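Local coordinates for protein F01G10.3, confirmed by transcript evidence (Caenorhabditis elegans, PDB 3K6J) that binds zinc through its dehydrogenase part, which has a Rossmann fold, and probably acts as an NAD-dependent 3-hydroxyacyl-CoA dehydrogenase, at residues 90-98 with 112-121; 125-136 with 148-156. One frame throughout, in Å; residues are numbered along the deposited sequence.

Contact 1: 90-98 with 112-121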
loop_
_atom_site.group_PDB
_atom_site.type_symbol
_atom_site.label_atom_id
_atom_site.label_comp_id
_atom_site.label_asym_id
_atom_site.label_seq_id
_atom_site.Cartn_x
_atom_site.Cartn_y
_atom_site.Cartn_z
ATOM N N CYS A 90 -17.749 7.189 17.308
ATOM C CA CYS A 90 -17.012 7.608 16.125
ATOM C C CYS A 90 -16.174 8.865 16.381
ATOM O O CYS A 90 -14.966 8.848 16.157
ATOM C CB CYS A 90 -17.932 7.786 14.913
ATOM S SG CYS A 90 -17.003 8.150 13.379
ATOM N N LYS A 91 -16.811 9.930 16.866
ATOM C CA LYS A 91 -16.099 11.164 17.242
ATOM C C LYS A 91 -14.973 10.914 18.250
ATOM O O LYS A 91 -13.924 11.570 18.193
ATOM C CB LYS A 91 -17.056 12.204 17.790
ATOM C CG LYS A 91 -18.095 12.671 16.791
ATOM C CD LYS A 91 -18.945 13.810 17.325
ATOM C CE LYS A 91 -20.224 13.919 16.513
ATOM N NZ LYS A 91 -20.641 15.332 16.392
ATOM N N GLN A 92 -15.185 9.955 19.151
ATOM C CA GLN A 92 -14.153 9.532 20.098
ATOM C C GLN A 92 -13.001 8.822 19.385
ATOM O O GLN A 92 -11.836 9.145 19.605
ATOM C CB GLN A 92 -14.755 8.681 21.243
ATOM C CG GLN A 92 -15.637 9.557 22.211
ATOM C CD GLN A 92 -16.580 8.793 23.185
ATOM O OE1 GLN A 92 -17.321 9.426 23.961
ATOM N NE2 GLN A 92 -16.558 7.458 23.148
ATOM N N GLU A 93 -13.323 7.862 18.528
ATOM C CA GLU A 93 -12.306 7.126 17.802
ATOM C C GLU A 93 -11.493 8.041 16.871
ATOM O O GLU A 93 -10.272 7.893 16.727
ATOM C CB GLU A 93 -12.936 5.962 17.054
ATOM C CG GLU A 93 -13.403 4.884 18.029
ATOM C CD GLU A 93 -13.715 3.578 17.373
ATOM O OE1 GLU A 93 -14.313 2.716 18.034
ATOM O OE2 GLU A 93 -13.362 3.402 16.199
ATOM N N LEU A 94 -12.179 9.006 16.280
ATOM C CA LEU A 94 -11.545 9.955 15.395
ATOM C C LEU A 94 -10.536 10.826 16.153
ATOM O O LEU A 94 -9.485 11.169 15.609
ATOM C CB LEU A 94 -12.615 10.807 14.729
ATOM C CG LEU A 94 -12.177 11.646 13.545
ATOM C CD1 LEU A 94 -11.842 10.779 12.291
ATOM C CD2 LEU A 94 -13.313 12.615 13.268
ATOM N N GLU A 95 -10.848 11.161 17.407
ATOM C CA GLU A 95 -9.929 11.947 18.232
ATOM C C GLU A 95 -8.662 11.157 18.507
ATOM O O GLU A 95 -7.588 11.734 18.455
ATOM C CB GLU A 95 -10.558 12.439 19.560
ATOM C CG GLU A 95 -11.601 13.571 19.421
ATOM C CD GLU A 95 -11.100 14.762 18.610
ATOM O OE1 GLU A 95 -10.010 15.297 18.938
ATOM O OE2 GLU A 95 -11.801 15.181 17.648
ATOM N N VAL A 96 -8.790 9.859 18.799
ATOM C CA VAL A 96 -7.615 9.022 19.041
ATOM C C VAL A 96 -6.779 8.990 17.749
ATOM O O VAL A 96 -5.553 9.080 17.782
ATOM C CB VAL A 96 -7.983 7.559 19.469
ATOM C CG1 VAL A 96 -6.790 6.632 19.349
ATOM C CG2 VAL A 96 -8.528 7.489 20.893
ATOM N N MET A 97 -7.453 8.872 16.609
ATOM C CA MET A 97 -6.774 8.826 15.324
ATOM C C MET A 97 -6.023 10.131 15.021
ATOM O O MET A 97 -4.879 10.087 14.598
ATOM C CB MET A 97 -7.755 8.504 14.210
ATOM C CG MET A 97 -7.122 8.494 12.822
ATOM S SD MET A 97 -8.259 7.811 11.602
ATOM C CE MET A 97 -7.951 6.040 11.840
ATOM N N TYR A 98 -6.685 11.266 15.221
ATOM C CA TYR A 98 -6.078 12.575 15.038
ATOM C C TYR A 98 -4.812 12.727 15.854
ATOM O O TYR A 98 -3.818 13.225 15.334
ATOM C CB TYR A 98 -7.022 13.687 15.461
ATOM C CG TYR A 98 -8.134 13.960 14.498
ATOM C CD1 TYR A 98 -8.029 13.588 13.150
ATOM C CD2 TYR A 98 -9.295 14.603 14.922
ATOM C CE1 TYR A 98 -9.070 13.842 12.254
ATOM C CE2 TYR A 98 -10.328 14.873 14.043
ATOM C CZ TYR A 98 -10.210 14.490 12.697
ATOM O OH TYR A 98 -11.243 14.745 11.806
ATOM N N ILE A 112 -6.452 19.427 10.518
ATOM C CA ILE A 112 -7.593 18.915 11.286
ATOM C C ILE A 112 -8.779 19.886 11.321
ATOM O O ILE A 112 -9.943 19.458 11.276
ATOM C CB ILE A 112 -7.172 18.495 12.684
ATOM C CG1 ILE A 112 -6.305 17.220 12.582
ATOM C CG2 ILE A 112 -8.384 18.329 13.584
ATOM C CD1 ILE A 112 -5.668 16.781 13.888
ATOM N N GLU A 113 -8.472 21.183 11.360
ATOM C CA GLU A 113 -9.468 22.232 11.263
ATOM C C GLU A 113 -10.214 22.123 9.935
ATOM O O GLU A 113 -11.448 22.176 9.903
ATOM C CB GLU A 113 -8.790 23.603 11.390
ATOM C CG GLU A 113 -9.737 24.782 11.642
ATOM C CD GLU A 113 -8.988 26.112 11.801
ATOM O OE1 GLU A 113 -9.356 27.106 11.141
ATOM O OE2 GLU A 113 -8.015 26.169 12.579
ATOM N N LYS A 114 -9.464 21.962 8.842
ATOM C CA LYS A 114 -10.057 21.823 7.503
ATOM C C LYS A 114 -10.916 20.542 7.375
ATOM O O LYS A 114 -12.004 20.587 6.814
ATOM C CB LYS A 114 -8.966 21.847 6.438
ATOM C CG LYS A 114 -9.446 22.180 5.043
ATOM C CD LYS A 114 -8.289 22.020 4.082
ATOM C CE LYS A 114 -8.508 22.748 2.773
ATOM N NZ LYS A 114 -9.860 22.538 2.230
ATOM N N ILE A 115 -10.424 19.419 7.895
ATOM C CA ILE A 115 -11.196 18.169 7.909
ATOM C C ILE A 115 -12.533 18.387 8.624
ATOM O O ILE A 115 -13.583 18.128 8.049
ATOM C CB ILE A 115 -10.417 16.997 8.564
ATOM C CG1 ILE A 115 -9.165 16.677 7.742
ATOM C CG2 ILE A 115 -11.296 15.753 8.687
ATOM C CD1 ILE A 115 -8.155 15.798 8.457
ATOM N N ASN A 116 -12.481 18.866 9.869
ATOM C CA ASN A 116 -13.676 19.142 10.680
ATOM C C ASN A 116 -14.716 20.100 10.084
ATOM O O ASN A 116 -15.906 19.948 10.323
ATOM C CB ASN A 116 -13.280 19.576 12.094
ATOM C CG ASN A 116 -12.660 18.435 12.895
ATOM O OD1 ASN A 116 -12.891 17.266 12.599
ATOM N ND2 ASN A 116 -11.862 18.766 13.902
ATOM N N ALA A 117 -14.268 21.064 9.291
ATOM C CA ALA A 117 -15.177 21.989 8.636
ATOM C C ALA A 117 -15.904 21.323 7.451
ATOM O O ALA A 117 -16.840 21.907 6.878
ATOM C CB ALA A 117 -14.407 23.201 8.155
ATOM N N ASN A 118 -15.440 20.125 7.077
ATOM C CA ASN A 118 -15.942 19.410 5.911
ATOM C C ASN A 118 -16.552 18.056 6.246
ATOM O O ASN A 118 -17.304 17.505 5.457
ATOM C CB ASN A 118 -14.822 19.217 4.891
ATOM C CG ASN A 118 -14.437 20.497 4.220
ATOM O OD1 ASN A 118 -13.405 21.090 4.540
ATOM N ND2 ASN A 118 -15.262 20.942 3.287
ATOM N N LEU A 119 -16.228 17.544 7.426
ATOM C CA LEU A 119 -16.651 16.226 7.848
ATOM C C LEU A 119 -17.887 16.299 8.734
ATOM O O LEU A 119 -17.910 17.052 9.721
ATOM C CB LEU A 119 -15.500 15.526 8.583
ATOM C CG LEU A 119 -15.767 14.151 9.198
ATOM C CD1 LEU A 119 -16.234 13.171 8.135
ATOM C CD2 LEU A 119 -14.508 13.636 9.892
ATOM N N LYS A 120 -18.903 15.514 8.370
ATOM C CA LYS A 120 -20.156 15.418 9.131
ATOM C C LYS A 120 -20.387 13.979 9.549
ATOM O O LYS A 120 -20.584 13.091 8.700
ATOM C CB LYS A 120 -21.360 15.858 8.292
ATOM C CG LYS A 120 -21.178 17.089 7.392
ATOM C CD LYS A 120 -21.442 18.414 8.103
ATOM C CE LYS A 120 -22.245 19.397 7.218
ATOM N NZ LYS A 120 -21.803 19.493 5.774
ATOM N N ILE A 121 -20.346 13.727 10.850
ATOM C CA ILE A 121 -20.585 12.386 11.343
ATOM C C ILE A 121 -22.088 12.228 11.534
ATOM O O ILE A 121 -22.737 13.164 11.968
ATOM C CB ILE A 121 -19.765 12.075 12.610
ATOM C CG1 ILE A 121 -18.259 12.190 12.289
ATOM C CG2 ILE A 121 -20.121 10.677 13.138
ATOM C CD1 ILE A 121 -17.321 11.955 13.469
HETATM O O HOH W 1 -10.749 17.682 16.170
#

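Contact 2: 125-136 with 148-156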
loop_
_atom_site.group_PDB
_atom_site.type_symbol
_atom_site.label_atom_id
_atom_site.label_comp_id
_atom_site.label_asym_id
_atom_site.label_seq_id
_atom_site.Cartn_x
_atom_site.Cartn_y
_atom_site.Cartn_z
ATOM N N PHE A 125 -29.265 8.023 6.774
ATOM C CA PHE A 125 -29.084 7.912 5.316
ATOM C C PHE A 125 -29.732 9.003 4.454
ATOM O O PHE A 125 -29.235 9.331 3.375
ATOM C CB PHE A 125 -29.559 6.545 4.838
ATOM C CG PHE A 125 -28.661 5.432 5.251
ATOM C CD1 PHE A 125 -28.647 4.983 6.565
ATOM C CD2 PHE A 125 -27.801 4.850 4.334
ATOM C CE1 PHE A 125 -27.794 3.950 6.949
ATOM C CE2 PHE A 125 -26.939 3.816 4.711
ATOM C CZ PHE A 125 -26.937 3.362 6.019
ATOM N N HIS A 126 -30.844 9.558 4.918
ATOM C CA HIS A 126 -31.570 10.549 4.137
ATOM C C HIS A 126 -30.835 11.881 4.083
ATOM O O HIS A 126 -31.403 12.900 3.678
ATOM C CB HIS A 126 -33.003 10.691 4.665
ATOM C CG HIS A 126 -33.852 9.492 4.376
ATOM N ND1 HIS A 126 -34.975 9.547 3.575
ATOM C CD2 HIS A 126 -33.706 8.190 4.734
ATOM C CE1 HIS A 126 -35.498 8.336 3.473
ATOM N NE2 HIS A 126 -34.743 7.494 4.162
ATOM N N LYS A 127 -29.565 11.850 4.495
ATOM C CA LYS A 127 -28.659 12.994 4.384
ATOM C C LYS A 127 -27.852 12.878 3.082
ATOM O O LYS A 127 -27.209 13.847 2.657
ATOM C CB LYS A 127 -27.695 13.060 5.595
ATOM C CG LYS A 127 -28.349 13.081 6.994
ATOM C CD LYS A 127 -28.377 14.471 7.640
ATOM C CE LYS A 127 -29.152 14.437 8.975
ATOM N NZ LYS A 127 -29.168 15.735 9.706
ATOM N N LEU A 128 -27.915 11.706 2.443
ATOM C CA LEU A 128 -27.013 11.360 1.344
ATOM C C LEU A 128 -27.537 11.626 -0.067
ATOM O O LEU A 128 -26.792 11.486 -1.043
ATOM C CB LEU A 128 -26.592 9.892 1.440
ATOM C CG LEU A 128 -25.989 9.388 2.752
ATOM C CD1 LEU A 128 -25.442 7.975 2.577
ATOM C CD2 LEU A 128 -24.913 10.329 3.242
ATOM N N SER A 129 -28.796 12.016 -0.185
ATOM C CA SER A 129 -29.469 12.022 -1.481
ATOM C C SER A 129 -28.785 12.886 -2.558
ATOM O O SER A 129 -28.966 12.634 -3.746
ATOM C CB SER A 129 -30.947 12.415 -1.308
ATOM O OG SER A 129 -31.043 13.767 -0.946
ATOM N N ASN A 130 -28.012 13.894 -2.147
ATOM C CA ASN A 130 -27.238 14.678 -3.107
ATOM C C ASN A 130 -25.750 14.277 -3.260
ATOM O O ASN A 130 -24.985 14.985 -3.907
ATOM C CB ASN A 130 -27.376 16.185 -2.841
ATOM C CG ASN A 130 -27.149 17.029 -4.104
ATOM O OD1 ASN A 130 -27.465 16.611 -5.234
ATOM N ND2 ASN A 130 -26.591 18.222 -3.917
ATOM N N CYS A 131 -25.363 13.133 -2.700
ATOM C CA CYS A 131 -23.967 12.645 -2.751
ATOM C C CYS A 131 -23.560 12.108 -4.118
ATOM O O CYS A 131 -24.306 11.337 -4.737
ATOM C CB CYS A 131 -23.726 11.560 -1.693
ATOM S SG CYS A 131 -23.392 12.193 -0.032
ATOM N N ASP A 132 -22.357 12.474 -4.564
ATOM C CA ASP A 132 -21.846 12.063 -5.884
ATOM C C ASP A 132 -21.094 10.745 -5.857
ATOM O O ASP A 132 -21.036 10.026 -6.860
ATOM C CB ASP A 132 -20.946 13.153 -6.465
ATOM C CG ASP A 132 -21.673 14.478 -6.645
ATOM O OD1 ASP A 132 -22.767 14.450 -7.232
ATOM O OD2 ASP A 132 -21.149 15.534 -6.217
ATOM N N LEU A 133 -20.508 10.431 -4.707
ATOM C CA LEU A 133 -19.728 9.211 -4.533
ATOM C C LEU A 133 -19.945 8.671 -3.121
ATOM O O LEU A 133 -19.803 9.391 -2.130
ATOM C CB LEU A 133 -18.229 9.464 -4.786
ATOM C CG LEU A 133 -17.249 8.307 -4.492
ATOM C CD1 LEU A 133 -17.505 7.100 -5.342
ATOM C CD2 LEU A 133 -15.781 8.734 -4.593
ATOM N N ILE A 134 -20.288 7.397 -3.038
ATOM C CA ILE A 134 -20.478 6.754 -1.753
ATOM C C ILE A 134 -19.632 5.521 -1.738
ATOM O O ILE A 134 -19.725 4.713 -2.650
ATOM C CB ILE A 134 -21.972 6.401 -1.502
ATOM C CG1 ILE A 134 -22.851 7.640 -1.688
ATOM C CG2 ILE A 134 -22.158 5.779 -0.109
ATOM C CD1 ILE A 134 -24.324 7.453 -1.287
ATOM N N VAL A 135 -18.769 5.399 -0.728
ATOM C CA VAL A 135 -17.916 4.232 -0.567
ATOM C C VAL A 135 -18.303 3.511 0.728
ATOM O O VAL A 135 -18.302 4.096 1.813
ATOM C CB VAL A 135 -16.390 4.572 -0.508
ATOM C CG1 VAL A 135 -15.553 3.325 -0.787
ATOM C CG2 VAL A 135 -16.007 5.707 -1.462
ATOM N N GLU A 136 -18.644 2.236 0.583
ATOM C CA GLU A 136 -18.963 1.347 1.688
ATOM C C GLU A 136 -17.661 0.719 2.233
ATOM O O GLU A 136 -16.844 0.184 1.492
ATOM C CB GLU A 136 -19.939 0.285 1.147
ATOM C CG GLU A 136 -20.157 -0.940 1.959
ATOM C CD GLU A 136 -19.044 -1.913 1.876
ATOM O OE1 GLU A 136 -18.511 -2.204 0.776
ATOM O OE2 GLU A 136 -18.675 -2.386 2.942
ATOM N N LEU A 148 -27.425 -2.952 1.546
ATOM C CA LEU A 148 -27.032 -1.553 1.697
ATOM C C LEU A 148 -27.017 -0.793 0.346
ATOM O O LEU A 148 -27.588 0.285 0.220
ATOM C CB LEU A 148 -25.680 -1.462 2.424
ATOM C CG LEU A 148 -24.953 -0.118 2.444
ATOM C CD1 LEU A 148 -25.627 0.832 3.412
ATOM C CD2 LEU A 148 -23.510 -0.357 2.842
ATOM N N PHE A 149 -26.370 -1.363 -0.656
ATOM C CA PHE A 149 -26.392 -0.764 -1.998
ATOM C C PHE A 149 -27.790 -0.776 -2.607
ATOM O O PHE A 149 -28.259 0.266 -3.095
ATOM C CB PHE A 149 -25.399 -1.461 -2.921
ATOM C CG PHE A 149 -23.961 -1.138 -2.617
ATOM C CD1 PHE A 149 -23.502 0.169 -2.684
ATOM C CD2 PHE A 149 -23.075 -2.141 -2.276
ATOM C CE1 PHE A 149 -22.168 0.469 -2.396
ATOM C CE2 PHE A 149 -21.751 -1.853 -1.991
ATOM C CZ PHE A 149 -21.300 -0.541 -2.047
ATOM N N ALA A 150 -28.467 -1.933 -2.547
ATOM C CA ALA A 150 -29.854 -2.038 -3.029
ATOM C C ALA A 150 -30.690 -0.955 -2.375
ATOM O O ALA A 150 -31.523 -0.331 -3.002
ATOM C CB ALA A 150 -30.438 -3.437 -2.764
ATOM N N ASN A 151 -30.401 -0.706 -1.110
ATOM C CA ASN A 151 -31.002 0.370 -0.338
ATOM C C ASN A 151 -30.663 1.765 -0.865
ATOM O O ASN A 151 -31.547 2.595 -1.068
ATOM C CB ASN A 151 -30.511 0.212 1.098
ATOM C CG ASN A 151 -31.333 0.968 2.093
ATOM O OD1 ASN A 151 -31.553 2.161 1.941
ATOM N ND2 ASN A 151 -31.762 0.281 3.152
ATOM N N LEU A 152 -29.375 2.034 -1.072
ATOM C CA LEU A 152 -28.913 3.364 -1.531
ATOM C C LEU A 152 -29.403 3.760 -2.934
ATOM O O LEU A 152 -29.631 4.940 -3.215
ATOM C CB LEU A 152 -27.378 3.430 -1.492
ATOM C CG LEU A 152 -26.670 3.553 -0.141
ATOM C CD1 LEU A 152 -25.207 3.233 -0.312
ATOM C CD2 LEU A 152 -26.870 4.934 0.449
ATOM N N GLU A 153 -29.537 2.774 -3.812
ATOM C CA GLU A 153 -30.035 3.008 -5.162
ATOM C C GLU A 153 -31.328 3.824 -5.114
ATOM O O GLU A 153 -31.415 4.919 -5.696
ATOM C CB GLU A 153 -30.240 1.682 -5.892
ATOM C CG GLU A 153 -30.700 1.833 -7.334
ATOM C CD GLU A 153 -30.143 0.767 -8.231
ATOM O OE1 GLU A 153 -30.282 -0.434 -7.893
ATOM O OE2 GLU A 153 -29.554 1.134 -9.285
ATOM N N ASN A 154 -32.310 3.325 -4.369
ATOM C CA ASN A 154 -33.604 4.020 -4.269
ATOM C C ASN A 154 -33.646 5.127 -3.246
ATOM O O ASN A 154 -34.698 5.382 -2.651
ATOM C CB ASN A 154 -34.794 3.039 -4.106
ATOM C CG ASN A 154 -34.370 1.667 -3.600
ATOM O OD1 ASN A 154 -34.264 0.700 -4.371
ATOM N ND2 ASN A 154 -34.104 1.578 -2.302
ATOM N N ILE A 155 -32.504 5.778 -3.021
ATOM C CA ILE A 155 -32.462 7.023 -2.236
ATOM C C ILE A 155 -31.451 8.052 -2.777
ATOM O O ILE A 155 -31.548 9.246 -2.494
ATOM C CB ILE A 155 -32.315 6.769 -0.695
ATOM C CG1 ILE A 155 -32.700 8.020 0.127
ATOM C CG2 ILE A 155 -30.909 6.274 -0.335
ATOM C CD1 ILE A 155 -34.174 8.545 -0.064
ATOM N N CYS A 156 -30.502 7.583 -3.577
ATOM C CA CYS A 156 -29.490 8.460 -4.192
ATOM C C CYS A 156 -29.803 8.809 -5.636
ATOM O O CYS A 156 -30.489 8.049 -6.331
ATOM C CB CYS A 156 -28.115 7.798 -4.132
ATOM S SG CYS A 156 -27.575 7.550 -2.438
#

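Contact 1: 90-98 with 112-121
Tyr98 reaches from helix 87-103 across to helix 109-116 and makes the one direct hydrogen bond of this contact, its OH donating to Asn116 OD1 at 3.1 Å. The hydroxyl oxygen stands above the amide's carbonyl plane, with a C=O...O angle of 137°, while OD1 itself lies at the edge of the phenol, near the ring plane. The other end of the same amide is tied by water: a single molecule accepts from Asn116 ND2 and donates to Glu95 OE2, so both amide atoms are engaged, which is consistent with this orientation of the amide.

The two faces of the ring are met differently. Over one lies Ile112 CG2, 4.2 Å from the centroid and 19° off the normal, a CH-pi contact, while CD1 of the same isoleucine rests on Tyr98 CB at 3.7 Å. Against the opposite face, offset toward the rim, sits the backbone O of Leu94, one helical turn back. Ile115 CG2 comes in obliquely, close to the hydroxyl.

The remainder is aliphatic. Leu94 and Leu119 meet tip to tip through their CD2 methyls at 3.7 Å. Ile121 turns CG1 anti to its carbonyl carbon (chi1 -61°), and this brings CD1 against both Lys91 and Cys90. Ile121 CD1 is 3.5 Å from Lys91 CG, tighter than usual van der Waals contact, and 3.8 Å from Cys90 SG.

Helix 87-103 belongs to the crossover between 79-83 and 119-122, parallel neighbours in the Rossmann sheet. It packs against helix 109-116 around Tyr98 and against strand 119-122, an outermost strand, around Cys90. Ile71 of helix 64-75 touches both Tyr98 and Ile115, and Leu82 of strand 79-83 meets Cys90 and Leu119.

Contact 2: 125-136 with 148-156
Leu152 sends its two methyls from helix 142-153 into the tight part of this contact: CD1 meets Ile134 CG2 tip to tip at 4.0 Å, and CD2 fits among Leu128 CD1, Ile134 CD1 and the edge of the Phe125 ring, lying in the ring plane. The same edge takes a second methyl, with Leu148 CD1 3.5 Å from Phe125 CE2. Beyond the helix, Cys156 brings SG to 3.5 Å from Ile134 CD1, so this one isoleucine of strand 133-136 is gripped by a leucine and a sulfur. At the other end of the strand Glu136 meets the helix through its aliphatic part, crossing Phe149 at about a right angle. Its CG runs anti to the backbone N (chi1 165°) and touches Leu148 CD2 at 3.5 Å, while CB sits against Phe149 CZ at 3.6 Å, the carboxylate nearly perpendicular to the phenyl plane. The carboxylate itself turns elsewhere, to Lys145 in a salt bridge, and to Val138 N and Thr164 OG1.

The outer side is looser. His126 and Ile155 cross at about a right angle; the isoleucine's CG1 lies over one imidazole face, and Ile155 CD1 is 3.8 Å from His126 CE1. Ser129, in the type I turn from Leu128 to Cys131, lays CB near the carbonyl O of Ile155. Both His126 and Ser129 are exposed.

No hydrogen bond spans the two segments. Leu152 O accepts from both Ile155 N and Cys156 N within its own segment, and the Glu136 carboxylate has its partners outside both segments. The strand and helix of this beta-alpha-beta unit are therefore held here by shape and apolar burial, with Glu136 giving its methylenes to that packing and its charge to Lys145.

How the contacts relate
Contact 1 closes before contact 2 opens, and the two follow almost directly in the chain, Ile121 ending the first and Phe125 beginning the second. Their centres are about 21 Å apart, and their segments do not otherwise touch. What they share is the large mixed sheet of the NAD-binding family region: contact 1 reaches it at strand 119-122, on its margin, contact 2 at strand 133-136, farther in, with 79-83 and 56-60 lying between. Each packs a helix onto that sheet. The jump across two strands is the usual Rossmann order 3-2-1-4, so they take in both sides of the switch point between 56-60 and 133-136, where a Rossmann fold typically binds NAD at the C-terminal strand ends.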